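MFP2b (PDB 2BJR) enhances the polymerization of major sperm protein, MSP, in the amoeboid motility of Ascaris sperm, and carries a bound zinc ion. Local coordinates at residues G84-L89 against C174-C179; W92-K97 against A164-G169; P205-P210 against I271-P276. All coordinates share one frame; numbering follows the deposited sequence.

Contact 1 (G84-L89 against C174-C179); sequences GNHLSL and CECEEC. With ZN (zinc ion), chain C.
Gly84, with positive phi, leads into the short helix 86-89. Asn85 follows as the N-cap: its CG sits in the crowded position between backbone N and carbonyl carbon (chi1 65°), which brings OD1 round to accept from Leu87 N at 3.0 Å, a bent bond whose donor stands above the carbonyl plane. His86 takes the same first torsion, and its ring reaches out from the helix start to place NE2 on the zinc ion, 2.0 Å from ZN. The other three ligands are thiolates from the segment 174-179, with SG to ZN distances of 2.3 Å for Cys174, 2.3 Å for Cys176 and 2.1 Å for Cys179. Together they form a zinc site of three cysteines and one histidine, in which Cys176 and Cys179 make a CxxC pair at the start of helix 177-180. Cys174 SG lies at the edge of the imidazole, in its plane, whereas the sulfurs of Cys176 and Cys179 stand obliquely to it. Two backbone N-H groups point at sulfur: Cys176 N donates to Cys174 SG, and Cys176 is in turn the N-cap of helix 177-180, its SG accepting from Cys179 N at 3.5 Å and 163°. Such bonds would probably temper the negative charge gathered round the metal. Leu87 flanks the site, with CG over one imidazole face near the rim and CD1 3.8 Å from Cys176 CB. The Leu87 and bent Glu178 side chains cross obliquely, Leu87 CD2 meeting Glu178 OE2 at 3.4 Å.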
ATOM      1  N   GLY A  84      -6.222  -9.914 -12.454  1.00 30.70           N
ATOM      2  CA  GLY A  84      -7.136  -9.881 -13.574  1.00 31.42           C
ATOM      3  C   GLY A  84      -8.182  -8.845 -13.261  1.00 32.09           C
ATOM      4  O   GLY A  84      -7.957  -7.964 -12.426  1.00 32.67           O
ATOM      5  N   ASN A  85      -9.311  -8.917 -13.950  1.00 32.14           N
ATOM      6  CA  ASN A  85     -10.399  -7.997 -13.704  1.00 32.77           C
ATOM      7  C   ASN A  85     -11.743  -8.684 -13.842  1.00 32.65           C
ATOM      8  O   ASN A  85     -11.818  -9.909 -14.047  1.00 33.58           O
ATOM      9  CB  ASN A  85     -10.267  -6.739 -14.579  1.00 32.72           C
ATOM     10  CG  ASN A  85     -10.405  -7.029 -16.066  1.00 34.48           C
ATOM     11  OD1 ASN A  85     -11.053  -8.001 -16.471  1.00 33.21           O
ATOM     12  ND2 ASN A  85      -9.790  -6.170 -16.885  1.00 36.54           N
ATOM     13  N   HIS A  86     -12.814  -7.923 -13.699  1.00 33.17           N
ATOM     14  CA  HIS A  86     -14.135  -8.532 -13.652  1.00 34.02           C
ATOM     15  C   HIS A  86     -14.541  -9.272 -14.948  1.00 35.37           C
ATOM     16  O   HIS A  86     -15.400 -10.126 -14.905  1.00 35.60           O
ATOM     17  CB  HIS A  86     -15.187  -7.506 -13.290  1.00 33.78           C
ATOM     18  CG  HIS A  86     -15.337  -6.423 -14.306  1.00 35.31           C
ATOM     19  ND1 HIS A  86     -16.307  -6.460 -15.285  1.00 36.40           N
ATOM     20  CD2 HIS A  86     -14.627  -5.287 -14.518  1.00 35.02           C
ATOM     21  CE1 HIS A  86     -16.211  -5.373 -16.031  1.00 37.75           C
ATOM     22  NE2 HIS A  86     -15.182  -4.663 -15.607  1.00 36.20           N
ATOM     23  N   LEU A  87     -13.924  -8.951 -16.079  1.00 37.16           N
ATOM     24  CA  LEU A  87     -14.214  -9.684 -17.317  1.00 38.60           C
ATOM     25  C   LEU A  87     -13.783 -11.146 -17.249  1.00 38.98           C
ATOM     26  O   LEU A  87     -14.523 -12.011 -17.701  1.00 40.61           O
ATOM     27  CB  LEU A  87     -13.510  -9.041 -18.507  1.00 39.28           C
ATOM     28  CG  LEU A  87     -13.888  -7.594 -18.814  1.00 40.91           C
ATOM     29  CD1 LEU A  87     -13.154  -7.145 -20.097  1.00 42.61           C
ATOM     30  CD2 LEU A  87     -15.394  -7.427 -18.908  1.00 40.55           C
ATOM     31  N   SER A  88     -12.587 -11.404 -16.719  1.00 38.35           N
ATOM     32  CA  SER A  88     -12.068 -12.775 -16.574  1.00 38.41           C
ATOM     33  C   SER A  88     -12.483 -13.448 -15.266  1.00 37.88           C
ATOM     34  O   SER A  88     -12.533 -14.686 -15.205  1.00 40.01           O
ATOM     35  CB  SER A  88     -10.534 -12.814 -16.707  1.00 38.81           C
ATOM     36  OG  SER A  88      -9.853 -12.047 -15.718  1.00 38.74           O
ATOM     37  N   LEU A  89     -12.811 -12.660 -14.237  1.00 35.24           N
ATOM     38  CA  LEU A  89     -13.127 -13.212 -12.912  1.00 33.88           C
ATOM     39  C   LEU A  89     -14.617 -13.303 -12.580  1.00 31.41           C
ATOM     40  O   LEU A  89     -15.050 -14.176 -11.818  1.00 31.60           O
ATOM     41  CB  LEU A  89     -12.404 -12.387 -11.835  1.00 33.69           C
ATOM     42  CG  LEU A  89     -10.890 -12.380 -11.962  1.00 34.78           C
ATOM     43  CD1 LEU A  89     -10.318 -11.359 -10.977  1.00 35.70           C
ATOM     44  CD2 LEU A  89     -10.295 -13.755 -11.719  1.00 35.14           C
ATOM     45  N   CYS A 174     -12.835   1.403 -13.632  1.00 40.71           N
ATOM     46  CA  CYS A 174     -12.399   0.418 -14.603  1.00 41.01           C
ATOM     47  C   CYS A 174     -12.252   1.019 -16.012  1.00 42.46           C
ATOM     48  O   CYS A 174     -13.098   1.801 -16.432  1.00 41.15           O
ATOM     49  CB  CYS A 174     -13.386  -0.743 -14.683  1.00 40.82           C
ATOM     50  SG  CYS A 174     -12.654  -2.147 -15.540  1.00 37.76           S
ATOM     51  N   GLU A 175     -11.200   0.598 -16.719  1.00 44.75           N
ATOM     52  CA  GLU A 175     -10.905   1.055 -18.088  1.00 47.26           C
ATOM     53  C   GLU A 175     -10.890  -0.096 -19.107  1.00 47.36           C
ATOM     54  O   GLU A 175     -10.316   0.040 -20.195  1.00 48.06           O
ATOM     55  CB  GLU A 175      -9.561   1.813 -18.128  1.00 48.17           C
ATOM     56  CG  GLU A 175      -9.717   3.319 -18.327  1.00 51.71           C
ATOM     57  CD  GLU A 175      -8.574   4.126 -17.724  1.00 55.58           C
ATOM     58  OE1 GLU A 175      -7.409   3.643 -17.717  1.00 56.51           O
ATOM     59  OE2 GLU A 175      -8.853   5.263 -17.261  1.00 57.91           O
ATOM     60  N   CYS A 176     -11.518  -1.219 -18.762  1.00 47.64           N
ATOM     61  CA  CYS A 176     -11.745  -2.303 -19.723  1.00 47.60           C
ATOM     62  C   CYS A 176     -12.754  -1.832 -20.791  1.00 48.97           C
ATOM     63  O   CYS A 176     -13.502  -0.879 -20.580  1.00 48.68           O
ATOM     64  CB  CYS A 176     -12.261  -3.567 -19.032  1.00 47.32           C
ATOM     65  SG  CYS A 176     -14.056  -3.604 -18.781  1.00 41.64           S
ATOM     66  N   GLU A 177     -12.783  -2.514 -21.924  1.00 50.67           N
ATOM     67  CA  GLU A 177     -13.598  -2.055 -23.050  1.00 52.24           C
ATOM     68  C   GLU A 177     -15.096  -2.025 -22.782  1.00 52.12           C
ATOM     69  O   GLU A 177     -15.786  -1.204 -23.359  1.00 52.77           O
ATOM     70  CB  GLU A 177     -13.328  -2.886 -24.302  1.00 52.81           C
ATOM     71  CG  GLU A 177     -13.940  -2.272 -25.557  1.00 55.62           C
ATOM     72  CD  GLU A 177     -13.591  -0.795 -25.726  1.00 57.49           C
ATOM     73  OE1 GLU A 177     -12.436  -0.535 -26.154  1.00 59.97           O
ATOM     74  OE2 GLU A 177     -14.455   0.081 -25.424  1.00 53.16           O
ATOM     75  N   GLU A 178     -15.600  -2.899 -21.912  1.00 52.16           N
ATOM     76  CA  GLU A 178     -17.028  -2.892 -21.573  1.00 52.10           C
ATOM     77  C   GLU A 178     -17.406  -1.710 -20.709  1.00 50.95           C
ATOM     78  O   GLU A 178     -18.469  -1.111 -20.908  1.00 51.22           O
ATOM     79  CB  GLU A 178     -17.423  -4.168 -20.833  1.00 52.85           C
ATOM     80  CG  GLU A 178     -17.435  -5.442 -21.673  1.00 55.45           C
ATOM     81  CD  GLU A 178     -18.568  -6.366 -21.241  1.00 60.12           C
ATOM     82  OE1 GLU A 178     -19.749  -6.029 -21.516  1.00 62.82           O
ATOM     83  OE2 GLU A 178     -18.300  -7.403 -20.594  1.00 62.96           O
ATOM     84  N   CYS A 179     -16.558  -1.403 -19.719  1.00 49.51           N
ATOM     85  CA  CYS A 179     -16.804  -0.308 -18.816  1.00 47.97           C
ATOM     86  C   CYS A 179     -16.608   1.026 -19.549  1.00 48.96           C
ATOM     87  O   CYS A 179     -17.319   1.999 -19.307  1.00 48.25           O
ATOM     88  CB  CYS A 179     -15.910  -0.407 -17.591  1.00 47.55           C
ATOM     89  SG  CYS A 179     -16.234  -1.858 -16.536  1.00 37.29           S
TER
HETATM   90 ZN    ZN C1369     -14.464  -3.024 -16.592  1.00 37.22          ZN

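Contact 2 (W92-K97 against A164-G169); sequences WYNWIK and ARELKG
Two antiparallel strands, 92-97 at the outer edge of a small sheet and 161-166 beside it, are joined here by four backbone hydrogen bonds, two between Trp92 and Glu166 and two between Asn94 and Ala164. Between these hydrogen-bonded pairs lies the non-hydrogen-bonded pair Tyr93-Arg165. Trp92 holds its CG in the crowded position between backbone N and carbonyl carbon (chi1 52°), which folds the indole over its cross-strand neighbour. Glu166 CB sits over the face of the five-membered ring in a CH-pi contact, 3.3 Å from Trp92 CE2. The Glu166 chain then bends at chi2 and runs alongside the indole, CG lying over the six-membered ring on that same face, with the carboxylate only 17° from the ring plane. At the indole edge, Trp92 NE1 makes a weak bond to Lys168 O, 3.4 Å away. Asn94, its CG anti to the backbone N (chi1 -169°), directs ND2 to Glu166 OE2 at 2.8 Å; the acceptor lies in the amide plane, but the donor approaches from above the carboxylate plane. On the other face of the sheet, Arg165 CG touches the edge of the Tyr93 ring at CE2, while both polar ends reach Asp9. Lys104 forms a salt bridge with the same Glu166 OE2, so an amide and an ammonium group share one oxygen, which would be expected to keep this buried carboxylate ionised.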
ATOM      1  N   TRP A  92     -15.695  -8.181  -8.671  1.00 22.84           N
ATOM      2  CA  TRP A  92     -14.702  -7.238  -8.111  1.00 22.25           C
ATOM      3  C   TRP A  92     -15.064  -7.007  -6.649  1.00 21.32           C
ATOM      4  O   TRP A  92     -16.195  -7.251  -6.219  1.00 20.83           O
ATOM      5  CB  TRP A  92     -14.680  -5.885  -8.862  1.00 22.15           C
ATOM      6  CG  TRP A  92     -16.026  -5.183  -9.022  1.00 22.90           C
ATOM      7  CD1 TRP A  92     -17.001  -5.464  -9.963  1.00 25.27           C
ATOM      8  CD2 TRP A  92     -16.506  -4.047  -8.301  1.00 24.75           C
ATOM      9  NE1 TRP A  92     -18.058  -4.608  -9.820  1.00 25.18           N
ATOM     10  CE2 TRP A  92     -17.786  -3.719  -8.821  1.00 26.06           C
ATOM     11  CE3 TRP A  92     -16.005  -3.280  -7.255  1.00 27.38           C
ATOM     12  CZ2 TRP A  92     -18.557  -2.673  -8.320  1.00 27.60           C
ATOM     13  CZ3 TRP A  92     -16.766  -2.219  -6.779  1.00 27.94           C
ATOM     14  CH2 TRP A  92     -18.030  -1.936  -7.304  1.00 28.59           C
ATOM     15  N   TYR A  93     -14.068  -6.604  -5.867  1.00 20.94           N
ATOM     16  CA  TYR A  93     -14.248  -6.424  -4.427  1.00 20.15           C
ATOM     17  C   TYR A  93     -14.619  -4.991  -4.084  1.00 20.90           C
ATOM     18  O   TYR A  93     -14.057  -4.020  -4.628  1.00 18.30           O
ATOM     19  CB  TYR A  93     -12.976  -6.820  -3.705  1.00 19.21           C
ATOM     20  CG  TYR A  93     -12.665  -8.302  -3.722  1.00 19.67           C
ATOM     21  CD1 TYR A  93     -11.360  -8.755  -3.902  1.00 21.04           C
ATOM     22  CD2 TYR A  93     -13.657  -9.259  -3.490  1.00 20.75           C
ATOM     23  CE1 TYR A  93     -11.055 -10.093  -3.867  1.00 19.90           C
ATOM     24  CE2 TYR A  93     -13.335 -10.614  -3.451  1.00 19.12           C
ATOM     25  CZ  TYR A  93     -12.054 -11.012  -3.641  1.00 18.76           C
ATOM     26  OH  TYR A  93     -11.733 -12.358  -3.621  1.00 20.00           O
ATOM     27  N   ASN A  94     -15.614  -4.864  -3.235  1.00 20.90           N
ATOM     28  CA  ASN A  94     -16.096  -3.576  -2.763  1.00 21.70           C
ATOM     29  C   ASN A  94     -16.180  -3.616  -1.244  1.00 21.95           C
ATOM     30  O   ASN A  94     -16.820  -4.505  -0.683  1.00 21.82           O
ATOM     31  CB  ASN A  94     -17.475  -3.311  -3.366  1.00 23.11           C
ATOM     32  CG  ASN A  94     -17.958  -1.889  -3.156  1.00 25.91           C
ATOM     33  OD1 ASN A  94     -17.188  -0.995  -2.806  1.00 27.42           O
ATOM     34  ND2 ASN A  94     -19.245  -1.676  -3.363  1.00 24.13           N
ATOM     35  N   TRP A  95     -15.553  -2.662  -0.565  1.00 20.41           N
ATOM     36  CA  TRP A  95     -15.595  -2.638   0.898  1.00 20.59           C
ATOM     37  C   TRP A  95     -16.827  -1.910   1.355  1.00 20.82           C
ATOM     38  O   TRP A  95     -17.035  -0.773   0.979  1.00 22.24           O
ATOM     39  CB  TRP A  95     -14.338  -1.962   1.480  1.00 20.04           C
ATOM     40  CG  TRP A  95     -13.057  -2.678   1.290  1.00 20.19           C
ATOM     41  CD1 TRP A  95     -12.276  -2.681   0.203  1.00 19.93           C
ATOM     42  CD2 TRP A  95     -12.378  -3.516   2.265  1.00 18.01           C
ATOM     43  NE1 TRP A  95     -11.174  -3.481   0.396  1.00 20.74           N
ATOM     44  CE2 TRP A  95     -11.195  -3.980   1.662  1.00 19.11           C
ATOM     45  CE3 TRP A  95     -12.682  -3.938   3.554  1.00 18.39           C
ATOM     46  CZ2 TRP A  95     -10.292  -4.811   2.314  1.00 19.30           C
ATOM     47  CZ3 TRP A  95     -11.785  -4.740   4.217  1.00 18.14           C
ATOM     48  CH2 TRP A  95     -10.605  -5.180   3.595  1.00 18.65           C
ATOM     49  N   ILE A  96     -17.667  -2.541   2.173  1.00 19.77           N
ATOM     50  CA  ILE A  96     -18.888  -1.934   2.665  1.00 21.04           C
ATOM     51  C   ILE A  96     -18.905  -1.882   4.175  1.00 22.42           C
ATOM     52  O   ILE A  96     -18.192  -2.634   4.833  1.00 20.74           O
ATOM     53  CB  ILE A  96     -20.131  -2.717   2.179  1.00 21.33           C
ATOM     54  CG1 ILE A  96     -20.159  -4.135   2.823  1.00 21.93           C
ATOM     55  CG2 ILE A  96     -20.108  -2.800   0.709  1.00 21.62           C
ATOM     56  CD1 ILE A  96     -21.447  -4.882   2.564  1.00 25.98           C
ATOM     57  N   LYS A  97     -19.779  -1.048   4.734  1.00 22.86           N
ATOM     58  CA  LYS A  97     -19.975  -1.032   6.167  1.00 23.79           C
ATOM     59  C   LYS A  97     -20.657  -2.320   6.578  1.00 23.73           C
ATOM     60  O   LYS A  97     -21.560  -2.811   5.900  1.00 23.26           O
ATOM     61  CB  LYS A  97     -20.854   0.130   6.611  1.00 25.29           C
ATOM     62  CG  LYS A  97     -20.178   1.501   6.496  1.00 29.16           C
ATOM     63  CD  LYS A  97     -21.051   2.557   7.188  1.00 34.97           C
ATOM     64  CE  LYS A  97     -21.223   3.812   6.368  1.00 39.13           C
ATOM     65  NZ  LYS A  97     -22.366   4.646   6.910  1.00 42.36           N
ATOM     66  N   ALA A 164     -17.340  -7.159   0.003  1.00 20.06           N
ATOM     67  CA  ALA A 164     -18.390  -7.760  -0.848  1.00 21.30           C
ATOM     68  C   ALA A 164     -17.815  -8.074  -2.217  1.00 21.71           C
ATOM     69  O   ALA A 164     -17.005  -7.313  -2.773  1.00 21.00           O
ATOM     70  CB  ALA A 164     -19.580  -6.792  -0.985  1.00 21.25           C
ATOM     71  N   ARG A 165     -18.184  -9.229  -2.761  1.00 22.03           N
ATOM     72  CA  ARG A 165     -17.987  -9.534  -4.157  1.00 23.61           C
ATOM     73  C   ARG A 165     -19.160  -8.952  -4.958  1.00 24.50           C
ATOM     74  O   ARG A 165     -20.331  -9.288  -4.707  1.00 23.46           O
ATOM     75  CB  ARG A 165     -17.916 -11.064  -4.379  1.00 24.08           C
ATOM     76  CG  ARG A 165     -16.764 -11.785  -3.734  1.00 24.02           C
ATOM     77  CD  ARG A 165     -17.049 -13.275  -3.418  1.00 22.47           C
ATOM     78  NE  ARG A 165     -17.525 -14.011  -4.605  1.00 22.78           N
ATOM     79  CZ  ARG A 165     -16.775 -14.500  -5.558  1.00 23.79           C
ATOM     80  NH1 ARG A 165     -15.456 -14.391  -5.534  1.00 25.33           N
ATOM     81  NH2 ARG A 165     -17.359 -15.132  -6.599  1.00 29.11           N
ATOM     82  N   GLU A 166     -18.835  -8.082  -5.910  1.00 25.64           N
ATOM     83  CA  GLU A 166     -19.819  -7.470  -6.785  1.00 27.32           C
ATOM     84  C   GLU A 166     -19.803  -8.266  -8.069  1.00 28.28           C
ATOM     85  O   GLU A 166     -18.776  -8.369  -8.737  1.00 26.71           O
ATOM     86  CB  GLU A 166     -19.446  -6.016  -7.079  1.00 27.08           C
ATOM     87  CG  GLU A 166     -19.393  -5.144  -5.861  1.00 29.43           C
ATOM     88  CD  GLU A 166     -20.710  -4.512  -5.472  1.00 32.71           C
ATOM     89  OE1 GLU A 166     -21.738  -4.738  -6.148  1.00 35.82           O
ATOM     90  OE2 GLU A 166     -20.713  -3.792  -4.461  1.00 31.08           O
ATOM     91  N   LEU A 167     -20.964  -8.805  -8.418  1.00 30.33           N
ATOM     92  CA  LEU A 167     -21.096  -9.752  -9.512  1.00 32.67           C
ATOM     93  C   LEU A 167     -21.568  -9.099 -10.819  1.00 34.23           C
ATOM     94  O   LEU A 167     -21.553  -9.754 -11.866  1.00 34.74           O
ATOM     95  CB  LEU A 167     -22.046 -10.880  -9.096  1.00 32.61           C
ATOM     96  CG  LEU A 167     -21.562 -11.665  -7.863  1.00 34.13           C
ATOM     97  CD1 LEU A 167     -22.450 -12.890  -7.585  1.00 35.59           C
ATOM     98  CD2 LEU A 167     -20.120 -12.078  -8.051  1.00 34.22           C
ATOM     99  N   LYS A 168     -21.922  -7.816 -10.769  1.00 35.37           N
ATOM    100  CA  LYS A 168     -22.312  -7.075 -11.987  1.00 36.99           C
ATOM    101  C   LYS A 168     -21.448  -5.828 -12.233  1.00 36.40           C
ATOM    102  O   LYS A 168     -21.082  -5.090 -11.306  1.00 36.55           O
ATOM    103  CB  LYS A 168     -23.814  -6.723 -11.992  1.00 37.97           C
ATOM    104  CG  LYS A 168     -24.350  -6.009 -10.744  1.00 43.07           C
ATOM    105  CD  LYS A 168     -25.834  -6.330 -10.441  1.00 48.31           C
ATOM    106  CE  LYS A 168     -26.171  -6.054  -8.936  1.00 51.63           C
ATOM    107  NZ  LYS A 168     -27.499  -5.341  -8.692  1.00 52.91           N
ATOM    108  N   GLY A 169     -21.078  -5.649 -13.497  1.00 36.05           N
ATOM    109  CA  GLY A 169     -20.274  -4.526 -13.910  1.00 34.85           C
ATOM    110  C   GLY A 169     -18.848  -4.609 -13.404  1.00 33.82           C
ATOM    111  O   GLY A 169     -18.305  -5.675 -13.074  1.00 33.61           O
TER

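Contact 3 (P205-P210 against I271-P276); sequences PTVGTP and ILYELP
The Tyr273 ring has Gly208 CA and Thr209 N over one face and Val207 CG2 in plane at its edge. The ring belongs to an antiparallel sheet of the second cytosolic motility protein region, where strand 268-274 is met by the short, weakly bonded strand 209-210. Gly208 has no side chain, and its CA comes over the phenol in a CH-pi contact, 3.6 Å from the ring centroid of Tyr273 and 18° off its normal. With CG anti to the carbonyl carbon (chi1 -82°), the Tyr273 ring extends along the loop 205-208, toward Pro205 and Val207. Its hydroxyl end fits between these two residues: Tyr273 OH is 3.2 Å from Pro205 CB and 3.0 Å from Val207 CG2, a tight approach. Pro205 CG also meets Ile271 CD1 tip to tip at 3.9 Å, and Phe198 of strand 194-199 packs against Pro205, Ile271 and Tyr273. Pro210 CB touches Ile271 CG2. One direct backbone hydrogen bond joins the segments, from Glu274 N to Thr209 O at 2.9 Å and nearly along the C=O axis. Beside it, a water accepts from Thr209 N at 2.8 Å and donates to Glu274 O at 2.7 Å.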
ATOM      1  N   PRO A 205       6.331  -2.406 -14.850  1.00 28.08           N
ATOM      2  CA  PRO A 205       4.870  -2.255 -14.828  1.00 29.32           C
ATOM      3  C   PRO A 205       4.234  -1.859 -16.171  1.00 31.53           C
ATOM      4  O   PRO A 205       4.749  -1.015 -16.896  1.00 30.19           O
ATOM      5  CB  PRO A 205       4.648  -1.114 -13.844  1.00 29.69           C
ATOM      6  CG  PRO A 205       5.787  -1.116 -12.982  1.00 28.67           C
ATOM      7  CD  PRO A 205       6.973  -1.520 -13.860  1.00 27.67           C
ATOM      8  N   THR A 206       3.096  -2.484 -16.455  1.00 34.11           N
ATOM      9  CA  THR A 206       2.249  -2.191 -17.630  1.00 35.71           C
ATOM     10  C   THR A 206       0.875  -1.642 -17.214  1.00 35.67           C
ATOM     11  O   THR A 206       0.130  -1.141 -18.039  1.00 38.10           O
ATOM     12  CB  THR A 206       2.041  -3.501 -18.442  1.00 35.80           C
ATOM     13  OG1 THR A 206       1.392  -4.489 -17.622  1.00 36.72           O
ATOM     14  CG2 THR A 206       3.357  -4.162 -18.796  1.00 37.49           C
ATOM     15  N   VAL A 207       0.554  -1.721 -15.924  1.00 36.31           N
ATOM     16  CA  VAL A 207      -0.806  -1.487 -15.411  1.00 35.54           C
ATOM     17  C   VAL A 207      -0.980  -0.034 -14.955  1.00 34.29           C
ATOM     18  O   VAL A 207      -2.115   0.417 -14.577  1.00 33.97           O
ATOM     19  CB  VAL A 207      -1.138  -2.483 -14.241  1.00 37.01           C
ATOM     20  CG1 VAL A 207      -0.429  -3.798 -14.423  1.00 39.54           C
ATOM     21  CG2 VAL A 207      -0.717  -1.960 -12.934  1.00 37.38           C
ATOM     22  N   GLY A 208       0.141   0.708 -14.995  1.00 31.22           N
ATOM     23  CA  GLY A 208       0.143   2.104 -14.612  1.00 29.01           C
ATOM     24  C   GLY A 208       1.428   2.836 -14.922  1.00 26.65           C
ATOM     25  O   GLY A 208       2.351   2.312 -15.506  1.00 26.85           O
ATOM     26  N   THR A 209       1.435   4.089 -14.523  1.00 25.03           N
ATOM     27  CA  THR A 209       2.447   5.051 -14.893  1.00 23.61           C
ATOM     28  C   THR A 209       3.240   5.404 -13.649  1.00 21.24           C
ATOM     29  O   THR A 209       2.728   6.113 -12.811  1.00 19.80           O
ATOM     30  CB  THR A 209       1.755   6.301 -15.428  1.00 25.07           C
ATOM     31  OG1 THR A 209       0.960   5.981 -16.604  1.00 25.04           O
ATOM     32  CG2 THR A 209       2.776   7.319 -15.937  1.00 25.94           C
ATOM     33  N   PRO A 210       4.464   4.916 -13.532  1.00 20.39           N
ATOM     34  CA  PRO A 210       5.312   5.255 -12.373  1.00 19.68           C
ATOM     35  C   PRO A 210       5.698   6.740 -12.420  1.00 19.06           C
ATOM     36  O   PRO A 210       5.595   7.381 -13.483  1.00 19.07           O
ATOM     37  CB  PRO A 210       6.542   4.360 -12.527  1.00 20.43           C
ATOM     38  CG  PRO A 210       6.372   3.626 -13.812  1.00 23.85           C
ATOM     39  CD  PRO A 210       5.125   3.982 -14.463  1.00 21.10           C
ATOM     40  N   ILE A 271       5.072   0.602  -5.804  1.00 15.04           N
ATOM     41  CA  ILE A 271       5.411   1.591  -6.803  1.00 15.61           C
ATOM     42  C   ILE A 271       4.310   2.625  -6.907  1.00 14.95           C
ATOM     43  O   ILE A 271       3.124   2.298  -7.078  1.00 14.63           O
ATOM     44  CB  ILE A 271       5.660   0.933  -8.155  1.00 15.00           C
ATOM     45  CG1 ILE A 271       6.882  -0.027  -8.095  1.00 15.65           C
ATOM     46  CG2 ILE A 271       5.867   2.026  -9.238  1.00 14.64           C
ATOM     47  CD1 ILE A 271       7.182  -0.821  -9.364  1.00 17.80           C
ATOM     48  N   LEU A 272       4.703   3.906  -6.851  1.00 15.74           N
ATOM     49  CA  LEU A 272       3.729   4.988  -6.928  1.00 15.39           C
ATOM     50  C   LEU A 272       3.277   5.169  -8.402  1.00 16.27           C
ATOM     51  O   LEU A 272       4.109   5.155  -9.300  1.00 16.60           O
ATOM     52  CB  LEU A 272       4.332   6.309  -6.374  1.00 15.91           C
ATOM     53  CG  LEU A 272       3.389   7.493  -6.351  1.00 15.59           C
ATOM     54  CD1 LEU A 272       2.258   7.252  -5.435  1.00 14.18           C
ATOM     55  CD2 LEU A 272       4.120   8.729  -5.925  1.00 15.80           C
ATOM     56  N   TYR A 273       1.970   5.300  -8.608  1.00 16.80           N
ATOM     57  CA  TYR A 273       1.398   5.498  -9.925  1.00 18.74           C
ATOM     58  C   TYR A 273       0.699   6.844 -10.014  1.00 19.39           C
ATOM     59  O   TYR A 273       0.048   7.277  -9.064  1.00 20.39           O
ATOM     60  CB  TYR A 273       0.342   4.445 -10.222  1.00 18.63           C
ATOM     61  CG  TYR A 273       0.810   3.103 -10.723  1.00 18.84           C
ATOM     62  CD1 TYR A 273       2.135   2.814 -10.984  1.00 18.22           C
ATOM     63  CD2 TYR A 273      -0.128   2.106 -10.950  1.00 22.36           C
ATOM     64  CE1 TYR A 273       2.518   1.558 -11.482  1.00 21.38           C
ATOM     65  CE2 TYR A 273       0.241   0.852 -11.452  1.00 21.79           C
ATOM     66  CZ  TYR A 273       1.554   0.586 -11.719  1.00 23.71           C
ATOM     67  OH  TYR A 273       1.891  -0.656 -12.207  1.00 24.21           O
ATOM     68  N   GLU A 274       0.834   7.480 -11.172  1.00 20.71           N
ATOM     69  CA  GLU A 274       0.073   8.674 -11.503  1.00 21.89           C
ATOM     70  C   GLU A 274      -1.164   8.183 -12.221  1.00 22.59           C
ATOM     71  O   GLU A 274      -1.080   7.546 -13.303  1.00 23.70           O
ATOM     72  CB  GLU A 274       0.900   9.582 -12.430  1.00 22.41           C
ATOM     73  CG  GLU A 274       0.225  10.876 -12.833  1.00 24.38           C
ATOM     74  CD  GLU A 274       1.234  11.783 -13.525  1.00 30.04           C
ATOM     75  OE1 GLU A 274       1.718  11.380 -14.599  1.00 31.64           O
ATOM     76  OE2 GLU A 274       1.579  12.853 -12.963  1.00 34.12           O
ATOM     77  N   LEU A 275      -2.302   8.472 -11.618  1.00 21.55           N
ATOM     78  CA  LEU A 275      -3.568   8.066 -12.159  1.00 22.42           C
ATOM     79  C   LEU A 275      -3.924   8.860 -13.408  1.00 22.78           C
ATOM     80  O   LEU A 275      -3.397   9.928 -13.611  1.00 21.17           O
ATOM     81  CB  LEU A 275      -4.627   8.291 -11.124  1.00 23.10           C
ATOM     82  CG  LEU A 275      -4.420   7.369  -9.928  1.00 25.30           C
ATOM     83  CD1 LEU A 275      -5.358   7.782  -8.844  1.00 26.58           C
ATOM     84  CD2 LEU A 275      -4.638   5.906 -10.365  1.00 28.30           C
ATOM     85  N   PRO A 276      -4.812   8.333 -14.234  1.00 23.69           N
ATOM     86  CA  PRO A 276      -5.315   9.106 -15.383  1.00 24.44           C
ATOM     87  C   PRO A 276      -5.947  10.420 -14.921  1.00 23.54           C
ATOM     88  O   PRO A 276      -6.638  10.455 -13.903  1.00 22.97           O
ATOM     89  CB  PRO A 276      -6.377   8.171 -15.977  1.00 24.59           C
ATOM     90  CG  PRO A 276      -5.930   6.808 -15.559  1.00 25.28           C
ATOM     91  CD  PRO A 276      -5.465   7.012 -14.134  1.00 24.95           C
TER
HETATM   92  O   HOH W   1      -1.161   4.890 -13.735  1.00 29.99           O
HETATM   93  O   HOH W   2      -1.349   8.467 -15.801  1.00 44.38           O
HETATM   94  O   HOH W   3       4.165  10.130 -13.978  1.00 36.17           O

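Overall arrangement
Contact 1 lies at the surface, whereas contacts 2 and 3 are partly buried in beta-sheets of different family regions. Contacts 1 and 2 are neighbours in sequence and space: helix 86-89 precedes strand 92-97, strand 161-166 precedes helix 177-180, and contact 2 is nested inside the loop closed by the zinc. They meet where His86 ND1 lies 3.1 Å from Gly169 O. Metal coordination joins the two short helices of contact 1 and the loop before the second, regular backbone pairing and a buried carboxylate mark contact 2, and contact 3 relies on aromatic and proline packing with water bridging a loose strand pair. Glu175 touches Pro276, linking contacts 1 and 3; contacts 2 and 3 do not touch.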